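SUBA (Escherichia coli, PDB 2IY9) cleaves the endoplasmic reticulum chaperone BiP of the host cell, acting as the serine protease subunit of the AB5 subtilase cytotoxin. Local coordinates at residues A56-L61 and T257-D262; A67-T72 and S113-I118; T40-P45 and Y107-I112. One frame throughout, in Å; residues are numbered along the deposited sequence.

Contact 1: residues A56-L61 and T257-D262; sequences AFIGGL and TFLRPD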
loop_
_atom_site.group_PDB
_atom_site.type_symbol
_atom_site.label_atom_id
_atom_site.label_comp_id
_atom_site.label_asym_id
_atom_site.label_seq_id
_atom_site.Cartn_x
_atom_site.Cartn_y
_atom_site.Cartn_z
ATOM N N ALA A 56 8.880 -1.509 14.202
ATOM C CA ALA A 56 9.030 -1.959 15.577
ATOM C C ALA A 56 8.018 -3.069 15.812
ATOM O O ALA A 56 6.800 -2.821 15.861
ATOM C CB ALA A 56 8.776 -0.811 16.532
ATOM N N PHE A 57 8.517 -4.292 15.953
ATOM C CA PHE A 57 7.643 -5.456 16.124
ATOM C C PHE A 57 7.258 -5.622 17.595
ATOM O O PHE A 57 7.742 -6.520 18.291
ATOM C CB PHE A 57 8.265 -6.711 15.502
ATOM C CG PHE A 57 8.355 -6.646 14.003
ATOM C CD1 PHE A 57 7.242 -6.928 13.213
ATOM C CD2 PHE A 57 9.544 -6.275 13.379
ATOM C CE1 PHE A 57 7.323 -6.854 11.813
ATOM C CE2 PHE A 57 9.633 -6.198 11.971
ATOM C CZ PHE A 57 8.525 -6.498 11.197
ATOM N N ILE A 58 6.380 -4.719 18.032
ATOM C CA ILE A 58 5.934 -4.585 19.428
ATOM C C ILE A 58 4.398 -4.554 19.420
ATOM O O ILE A 58 3.785 -4.405 18.348
ATOM C CB ILE A 58 6.518 -3.288 20.099
ATOM C CG1 ILE A 58 6.090 -2.007 19.354
ATOM C CG2 ILE A 58 8.052 -3.341 20.167
ATOM C CD1 ILE A 58 4.739 -1.447 19.789
ATOM N N GLY A 59 3.775 -4.700 20.593
ATOM C CA GLY A 59 2.317 -4.662 20.690
ATOM C C GLY A 59 1.663 -5.676 19.771
ATOM O O GLY A 59 2.096 -6.841 19.712
ATOM N N GLY A 60 0.641 -5.231 19.037
ATOM C CA GLY A 60 -0.064 -6.065 18.049
ATOM C C GLY A 60 0.763 -6.629 16.903
ATOM O O GLY A 60 0.301 -7.520 16.182
ATOM N N LEU A 61 1.974 -6.110 16.742
ATOM C CA LEU A 61 2.929 -6.591 15.735
ATOM C C LEU A 61 3.992 -7.532 16.319
ATOM O O LEU A 61 4.949 -7.915 15.635
ATOM C CB LEU A 61 3.611 -5.394 15.074
ATOM C CG LEU A 61 2.718 -4.566 14.156
ATOM C CD1 LEU A 61 3.477 -3.330 13.688
ATOM C CD2 LEU A 61 2.224 -5.408 12.968
ATOM N N THR A 257 -6.563 5.180 13.080
ATOM C CA THR A 257 -5.764 4.923 14.280
ATOM C C THR A 257 -4.650 3.912 13.940
ATOM O O THR A 257 -4.899 2.938 13.237
ATOM C CB THR A 257 -6.653 4.406 15.438
ATOM O OG1 THR A 257 -7.756 5.309 15.643
ATOM C CG2 THR A 257 -5.872 4.316 16.728
ATOM N N PHE A 258 -3.435 4.161 14.425
ATOM C CA PHE A 258 -2.277 3.308 14.123
ATOM C C PHE A 258 -1.354 3.113 15.330
ATOM O O PHE A 258 -1.456 3.829 16.329
ATOM C CB PHE A 258 -1.484 3.882 12.946
ATOM C CG PHE A 258 -1.027 5.299 13.160
ATOM C CD1 PHE A 258 0.057 5.582 13.994
ATOM C CD2 PHE A 258 -1.692 6.354 12.542
ATOM C CE1 PHE A 258 0.476 6.897 14.206
ATOM C CE2 PHE A 258 -1.275 7.667 12.737
ATOM C CZ PHE A 258 -0.190 7.940 13.573
ATOM N N LEU A 259 -0.447 2.144 15.218
ATOM C CA LEU A 259 0.493 1.804 16.276
ATOM C C LEU A 259 1.801 2.600 16.171
ATOM O O LEU A 259 2.325 2.806 15.065
ATOM C CB LEU A 259 0.810 0.303 16.210
ATOM C CG LEU A 259 1.662 -0.330 17.313
ATOM C CD1 LEU A 259 0.920 -0.258 18.644
ATOM C CD2 LEU A 259 2.016 -1.775 16.957
ATOM N N ARG A 260 2.317 3.032 17.325
ATOM C CA ARG A 260 3.629 3.695 17.433
ATOM C C ARG A 260 4.664 2.746 18.077
ATOM O O ARG A 260 4.273 1.839 18.811
ATOM C CB ARG A 260 3.511 4.958 18.287
ATOM C CG ARG A 260 2.529 6.025 17.778
ATOM C CD ARG A 260 2.150 6.974 18.912
ATOM N NE ARG A 260 3.341 7.418 19.629
ATOM C CZ ARG A 260 4.076 8.472 19.285
ATOM N NH1 ARG A 260 3.739 9.216 18.236
ATOM N NH2 ARG A 260 5.154 8.781 19.995
ATOM N N PRO A 261 5.976 2.953 17.809
ATOM C CA PRO A 261 7.026 2.105 18.398
ATOM C C PRO A 261 7.056 2.058 19.931
ATOM O O PRO A 261 7.579 1.096 20.490
ATOM C CB PRO A 261 8.318 2.724 17.861
ATOM C CG PRO A 261 7.909 3.375 16.583
ATOM C CD PRO A 261 6.556 3.944 16.884
ATOM N N ASP A 262 6.491 3.069 20.590
ATOM C CA ASP A 262 6.411 3.088 22.051
ATOM C C ASP A 262 5.124 2.434 22.566
ATOM O O ASP A 262 4.780 2.559 23.748
ATOM C CB ASP A 262 6.576 4.521 22.598
ATOM C CG ASP A 262 5.469 5.470 22.144
ATOM O OD1 ASP A 262 4.534 5.030 21.439
ATOM O OD2 ASP A 262 5.531 6.674 22.493
#
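In the subtilase fold of this protein, residues 56-61, in the loop after strand 47-52, meet the end of strand 256-259, the first arm of a two-stranded antiparallel sheet. The junction is mainly apolar. Leu-259, CG anti to its backbone N (chi1 -174°), reaches across to the loop, and leucine suits this place because its flexible apolar end puts CD2 between Ile-58 CD1 and Leu-61 CD1, each at 3.9 Å, with its second methyl, CD1, also against the isoleucine. The two leucines slide past one another in opposite directions. Nearer the active site, the compact Ala-56 sets its CB 3.8 Å from Pro-261 CB. Pro-261 also rests on Tyr-87, Ile-88 and Thr-91 of helix 84-98, and its side chain is about 8 Å from that of His-89, assigned to the charge relay system.

Carbon-to-carbonyl contacts fill in the rest. With CG1 in the crowded position between N and the carbonyl carbon (chi1 60°), Ile-58 lays CD1 3.5 Å from Arg-260 O. Gly-59, with positive phi (55°), turns the loop beside Leu-259 without adding bulk.

The charged side chains of Arg-260 and Asp-262 turn away from the loop; Arg-260 forms salt bridges with Glu-84 and Asp-262. Within the loop, Leu-61 N donates to Ile-58 O over 3.0 Å, and that same Ile-58 O lies 3.5 Å from Leu-259 CD2.

Contact 2: residues A67-T72 and S113-I118; sequences AKFSFT and SSRRVI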
loop_
_atom_site.group_PDB
_atom_site.type_symbol
_atom_site.label_atom_id
_atom_site.label_comp_id
_atom_site.label_asym_id
_atom_site.label_seq_id
_atom_site.Cartn_x
_atom_site.Cartn_y
_atom_site.Cartn_z
ATOM N N ALA A 67 10.834 -10.918 8.171
ATOM C CA ALA A 67 12.204 -10.490 7.999
ATOM C C ALA A 67 12.288 -8.989 8.178
ATOM O O ALA A 67 11.275 -8.298 8.178
ATOM C CB ALA A 67 12.728 -10.882 6.617
ATOM N N LYS A 68 13.511 -8.491 8.331
ATOM C CA LYS A 68 13.769 -7.057 8.333
ATOM C C LYS A 68 15.109 -6.776 7.666
ATOM O O LYS A 68 16.075 -7.525 7.855
ATOM C CB LYS A 68 13.698 -6.463 9.748
ATOM C CG LYS A 68 14.736 -7.002 10.743
ATOM C CD LYS A 68 14.428 -6.529 12.165
ATOM C CE LYS A 68 15.303 -7.274 13.180
ATOM N NZ LYS A 68 15.092 -8.764 13.150
ATOM N N PHE A 69 15.139 -5.708 6.874
ATOM C CA PHE A 69 16.304 -5.323 6.066
ATOM C C PHE A 69 16.601 -3.844 6.206
ATOM O O PHE A 69 15.686 -3.040 6.443
ATOM C CB PHE A 69 16.028 -5.553 4.579
ATOM C CG PHE A 69 15.821 -6.988 4.196
ATOM C CD1 PHE A 69 16.865 -7.733 3.646
ATOM C CD2 PHE A 69 14.558 -7.584 4.312
ATOM C CE1 PHE A 69 16.662 -9.059 3.264
ATOM C CE2 PHE A 69 14.355 -8.905 3.931
ATOM C CZ PHE A 69 15.401 -9.639 3.412
ATOM N N SER A 70 17.877 -3.490 6.015
ATOM C CA SER A 70 18.311 -2.099 5.947
ATOM C C SER A 70 18.764 -1.718 4.545
ATOM O O SER A 70 19.541 -2.440 3.906
ATOM C CB SER A 70 19.479 -1.832 6.890
ATOM O OG SER A 70 19.848 -0.461 6.805
ATOM N N PHE A 71 18.276 -0.572 4.086
ATOM C CA PHE A 71 18.789 0.063 2.884
ATOM C C PHE A 71 19.145 1.500 3.216
ATOM O O PHE A 71 19.058 2.391 2.384
ATOM C CB PHE A 71 17.781 -0.062 1.748
ATOM C CG PHE A 71 17.515 -1.483 1.372
ATOM C CD1 PHE A 71 18.383 -2.162 0.519
ATOM C CD2 PHE A 71 16.426 -2.172 1.918
ATOM C CE1 PHE A 71 18.167 -3.494 0.189
ATOM C CE2 PHE A 71 16.198 -3.512 1.593
ATOM C CZ PHE A 71 17.075 -4.175 0.731
ATOM N N THR A 72 19.558 1.699 4.462
ATOM C CA THR A 72 19.913 3.018 4.955
ATOM C C THR A 72 21.398 3.041 5.291
ATOM O O THR A 72 22.025 1.987 5.447
ATOM C CB THR A 72 19.060 3.418 6.180
ATOM O OG1 THR A 72 19.094 2.361 7.145
ATOM C CG2 THR A 72 17.614 3.660 5.751
ATOM N N SER A 113 7.493 -8.094 6.129
ATOM C CA SER A 113 8.919 -7.974 5.832
ATOM C C SER A 113 9.252 -6.492 5.739
ATOM O O SER A 113 8.839 -5.810 4.787
ATOM C CB SER A 113 9.267 -8.686 4.525
ATOM O OG SER A 113 10.639 -8.514 4.220
ATOM N N SER A 114 9.992 -6.003 6.733
ATOM C CA SER A 114 10.341 -4.593 6.807
ATOM C C SER A 114 11.591 -4.296 5.988
ATOM O O SER A 114 12.628 -4.954 6.143
ATOM C CB SER A 114 10.542 -4.152 8.246
ATOM O OG SER A 114 10.837 -2.771 8.291
ATOM N N ARG A 115 11.478 -3.320 5.096
ATOM C CA ARG A 115 12.614 -2.910 4.295
ATOM C C ARG A 115 12.806 -1.425 4.528
ATOM O O ARG A 115 12.080 -0.580 3.966
ATOM C CB ARG A 115 12.396 -3.275 2.821
ATOM C CG ARG A 115 12.335 -4.788 2.600
ATOM C CD ARG A 115 12.012 -5.198 1.175
ATOM N NE ARG A 115 12.114 -6.654 1.054
ATOM C CZ ARG A 115 13.228 -7.301 0.718
ATOM N NH1 ARG A 115 14.342 -6.621 0.450
ATOM N NH2 ARG A 115 13.229 -8.624 0.658
ATOM N N ARG A 116 13.769 -1.099 5.388
ATOM C CA ARG A 116 13.946 0.292 5.788
ATOM C C ARG A 116 14.725 1.062 4.726
ATOM O O ARG A 116 15.852 0.694 4.404
ATOM C CB ARG A 116 14.603 0.420 7.162
ATOM C CG ARG A 116 14.663 1.886 7.613
ATOM C CD ARG A 116 15.408 2.133 8.926
ATOM N NE ARG A 116 15.953 3.495 8.885
ATOM C CZ ARG A 116 16.989 3.947 9.591
ATOM N NH1 ARG A 116 17.631 3.178 10.469
ATOM N NH2 ARG A 116 17.380 5.199 9.419
ATOM N N VAL A 117 14.124 2.131 4.198
ATOM C CA VAL A 117 14.744 2.913 3.110
ATOM C C VAL A 117 14.964 4.400 3.438
ATOM O O VAL A 117 15.636 5.119 2.678
ATOM C CB VAL A 117 13.947 2.786 1.782
ATOM C CG1 VAL A 117 13.970 1.355 1.285
ATOM C CG2 VAL A 117 12.513 3.279 1.954
ATOM N N ILE A 118 14.373 4.837 4.555
ATOM C CA ILE A 118 14.444 6.211 5.062
ATOM C C ILE A 118 14.464 6.167 6.603
ATOM O O ILE A 118 14.091 5.157 7.192
ATOM C CB ILE A 118 13.260 7.102 4.554
ATOM C CG1 ILE A 118 11.893 6.527 4.976
ATOM C CG2 ILE A 118 13.351 7.327 3.030
ATOM C CD1 ILE A 118 10.674 7.361 4.538
HETATM O O HOH W 1 13.546 -2.929 8.361
#
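Strand 65-70, outermost in the seven-stranded parallel sheet of the subtilase core, pairs here with strand 111-116; their directions differ by only 7°. Ser-114 N donates to Ala-67 O, and Ser-114 O receives Phe-69 N over 2.7 Å, nearly along the C=O axis. Two residues on, Arg-116 repeats the pattern, giving its N-H to Phe-69 O, while Arg-116 O accepts from Phe-71 N at 2.8 Å. A water joins Phe-69 O to Ser-114 OG beside this ladder.

Arg-115 carries the side-chain contact on the face it shares with Phe-69. Its CB lies 4.0 Å from Phe-71 CE2, and CG, anti to the carbonyl carbon (chi1 -65°), comes equally near Phe-69 CD2. From there the chain runs extended alongside both rings to NE, which is held by a salt bridge to Glu-144. CZ then sits 4.0 Å from the centroid of the Phe-69 ring, and the guanidinium lies flat over that face, planes 15° apart, as a cation-pi stack. At the tip, NH2 covers Phe-69 CE2 at 3.5 Å, while NH1 meets the edge of the other ring, 3.7 Å from Phe-71 CZ, and hydrogen-bonds to Ser-132.

On the opposite face Arg-116 crosses Thr-72 at about a right angle, with Thr-72 CG2 3.6 Å from its NE; NE bonds to Ile-118 O and NH1 reaches Asp-74.

Arginine suits both buried places because its long chain carries a flat group that offers a face to a neighbour, the Phe-69 ring or the Thr-72 side chain, and N-H groups to acceptors. The Arg-115 charge, balanced by Glu-144 and lying against the electron-rich face of Phe-69, is probably stabilised as a cation despite its burial.

Contact 3: residues T40-P45 and Y107-I112; sequences TDKNTP and YPHALI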
loop_
_atom_site.group_PDB
_atom_site.type_symbol
_atom_site.label_atom_id
_atom_site.label_comp_id
_atom_site.label_asym_id
_atom_site.label_seq_id
_atom_site.Cartn_x
_atom_site.Cartn_y
_atom_site.Cartn_z
ATOM N N THR A 40 -10.954 -16.291 3.408
ATOM C CA THR A 40 -9.493 -16.315 3.264
ATOM C C THR A 40 -8.888 -17.601 3.839
ATOM O O THR A 40 -9.501 -18.267 4.683
ATOM C CB THR A 40 -8.819 -15.080 3.924
ATOM O OG1 THR A 40 -8.999 -15.119 5.341
ATOM C CG2 THR A 40 -9.409 -13.776 3.382
ATOM N N ASP A 41 -7.686 -17.938 3.376
ATOM C CA ASP A 41 -6.991 -19.161 3.772
ATOM C C ASP A 41 -5.842 -18.801 4.722
ATOM O O ASP A 41 -4.748 -18.432 4.279
ATOM C CB ASP A 41 -6.487 -19.903 2.516
ATOM C CG ASP A 41 -5.615 -21.123 2.834
ATOM O OD1 ASP A 41 -5.660 -22.109 2.069
ATOM O OD2 ASP A 41 -4.848 -21.098 3.823
ATOM N N LYS A 42 -6.096 -18.925 6.024
ATOM C CA LYS A 42 -5.107 -18.569 7.059
ATOM C C LYS A 42 -3.957 -19.579 7.133
ATOM O O LYS A 42 -2.960 -19.359 7.819
ATOM C CB LYS A 42 -5.784 -18.407 8.433
ATOM C CG LYS A 42 -6.202 -19.717 9.120
ATOM C CD LYS A 42 -6.899 -19.469 10.479
ATOM C CE LYS A 42 -5.935 -18.957 11.555
ATOM N NZ LYS A 42 -6.656 -18.438 12.779
ATOM N N ASN A 43 -4.105 -20.681 6.415
ATOM C CA ASN A 43 -3.094 -21.723 6.371
ATOM C C ASN A 43 -2.026 -21.472 5.314
ATOM O O ASN A 43 -1.029 -22.177 5.263
ATOM C CB ASN A 43 -3.769 -23.084 6.173
ATOM C CG ASN A 43 -4.629 -23.476 7.362
ATOM O OD1 ASN A 43 -4.153 -23.512 8.503
ATOM N ND2 ASN A 43 -5.908 -23.755 7.107
ATOM N N THR A 44 -2.247 -20.454 4.480
ATOM C CA THR A 44 -1.288 -20.057 3.456
ATOM C C THR A 44 -0.575 -18.801 3.930
ATOM O O THR A 44 -1.212 -17.754 4.090
ATOM C CB THR A 44 -1.987 -19.791 2.112
ATOM O OG1 THR A 44 -2.568 -21.014 1.628
ATOM C CG2 THR A 44 -1.000 -19.253 1.082
ATOM N N PRO A 45 0.736 -18.904 4.187
ATOM C CA PRO A 45 1.448 -17.732 4.682
ATOM C C PRO A 45 1.503 -16.629 3.636
ATOM O O PRO A 45 1.729 -16.887 2.449
ATOM C CB PRO A 45 2.851 -18.274 4.994
ATOM C CG PRO A 45 2.653 -19.789 5.115
ATOM C CD PRO A 45 1.630 -20.067 4.069
ATOM N N TYR A 107 -5.609 -7.616 7.548
ATOM C CA TYR A 107 -5.404 -9.068 7.454
ATOM C C TYR A 107 -4.393 -9.505 8.523
ATOM O O TYR A 107 -3.193 -9.621 8.256
ATOM C CB TYR A 107 -4.989 -9.503 6.032
ATOM C CG TYR A 107 -5.016 -11.018 5.827
ATOM C CD1 TYR A 107 -6.171 -11.759 6.107
ATOM C CD2 TYR A 107 -3.896 -11.703 5.352
ATOM C CE1 TYR A 107 -6.212 -13.147 5.937
ATOM C CE2 TYR A 107 -3.918 -13.098 5.181
ATOM C CZ TYR A 107 -5.079 -13.806 5.480
ATOM O OH TYR A 107 -5.118 -15.165 5.314
ATOM N N PRO A 108 -4.877 -9.722 9.761
ATOM C CA PRO A 108 -3.976 -10.027 10.874
ATOM C C PRO A 108 -3.213 -11.352 10.761
ATOM O O PRO A 108 -2.266 -11.560 11.516
ATOM C CB PRO A 108 -4.903 -10.022 12.098
ATOM C CG PRO A 108 -6.254 -10.243 11.562
ATOM C CD PRO A 108 -6.283 -9.626 10.202
ATOM N N HIS A 109 -3.620 -12.227 9.843
ATOM C CA HIS A 109 -2.871 -13.458 9.563
ATOM C C HIS A 109 -1.576 -13.216 8.794
ATOM O O HIS A 109 -0.701 -14.083 8.775
ATOM C CB HIS A 109 -3.729 -14.456 8.780
ATOM C CG HIS A 109 -4.958 -14.892 9.507
ATOM N ND1 HIS A 109 -6.187 -15.009 8.888
ATOM C CD2 HIS A 109 -5.153 -15.234 10.802
ATOM C CE1 HIS A 109 -7.085 -15.408 9.773
ATOM N NE2 HIS A 109 -6.485 -15.548 10.942
ATOM N N ALA A 110 -1.475 -12.061 8.134
ATOM C CA ALA A 110 -0.273 -11.716 7.365
ATOM C C ALA A 110 0.942 -11.508 8.251
ATOM O O ALA A 110 0.822 -11.180 9.425
ATOM C CB ALA A 110 -0.511 -10.465 6.507
ATOM N N LEU A 111 2.114 -11.724 7.668
ATOM C CA LEU A 111 3.373 -11.353 8.279
ATOM C C LEU A 111 3.931 -10.153 7.530
ATOM O O LEU A 111 3.403 -9.772 6.484
ATOM C CB LEU A 111 4.359 -12.518 8.234
ATOM C CG LEU A 111 3.942 -13.810 8.942
ATOM C CD1 LEU A 111 4.955 -14.931 8.666
ATOM C CD2 LEU A 111 3.791 -13.596 10.422
ATOM N N ILE A 112 4.993 -9.562 8.076
ATOM C CA ILE A 112 5.547 -8.326 7.553
ATOM C C ILE A 112 7.051 -8.495 7.314
ATOM O O ILE A 112 7.782 -8.983 8.183
ATOM C CB ILE A 112 5.311 -7.150 8.562
ATOM C CG1 ILE A 112 3.803 -6.869 8.749
ATOM C CG2 ILE A 112 6.125 -5.884 8.167
ATOM C CD1 ILE A 112 3.080 -6.331 7.496
HETATM O O HOH W 2 -2.733 -16.367 5.461
#
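Two type I beta turns, Asp-41 to Thr-44 and Tyr-107 to Ala-110, face each other at the surface just ahead of strands 47-52 and 111-116, neighbours in the parallel sheet of the subtilase fold. Four side chains set the contact. Tyr-107, with CG anti to its backbone N (chi1 -169°), stretches its ring toward the first turn, tip to tip with Thr-40. Thr-40 holds OG1 in the crowded position between N and the carbonyl carbon (chi1 66°), where it bonds to Met-37 O and also lies at the ring edge, 3.5 Å from Tyr-107 CE1. Ala-284 and Ser-287 of helix 271-288 touch both side chains.

His-109 takes the other common choice, CG anti to the carbonyl carbon. Its CB rests over one face of the Tyr-107 ring, while the edge of the imidazole points at Tyr-107 CZ. Lys-42 covers a face of that imidazole: its CB stands 3.5 Å from the ring centroid in a CH-pi contact. A bend at chi3 (-70°) folds the lysine chain back along the ring, bringing CE 3.5 Å from His-109 NE2. A long aliphatic chain suits this exposed spot, laying methylenes on the ring and bringing Lys-42 NZ within 3.4 Å of His-109 NE2.

The tyrosine hydroxyl completes the joint through one water, which lies 2.7 Å from Tyr-107 OH and donates to Asp-41 O and to Thr-44 O.

Following the chain from the N terminus, residues 40-45 come first and are met again at 107-112, so contact 3 closes a loop holding strands 47-52 and 65-70 and helix 84-98. Residues 56-61 open a far longer loop, which contact 1 closes only at 257-262, and contact 2, between 67-72 and 113-118, lies wholly within it. Contact 3 crosses both others. Strand 111-116 runs straight from contact 3 into contact 2, linking the surface turns to the sheet edge. The ring of Phe-57 in the contact 1 loop packs on Ile-112 and Ser-114, tying the two-stranded 256-268 region to the central sheet.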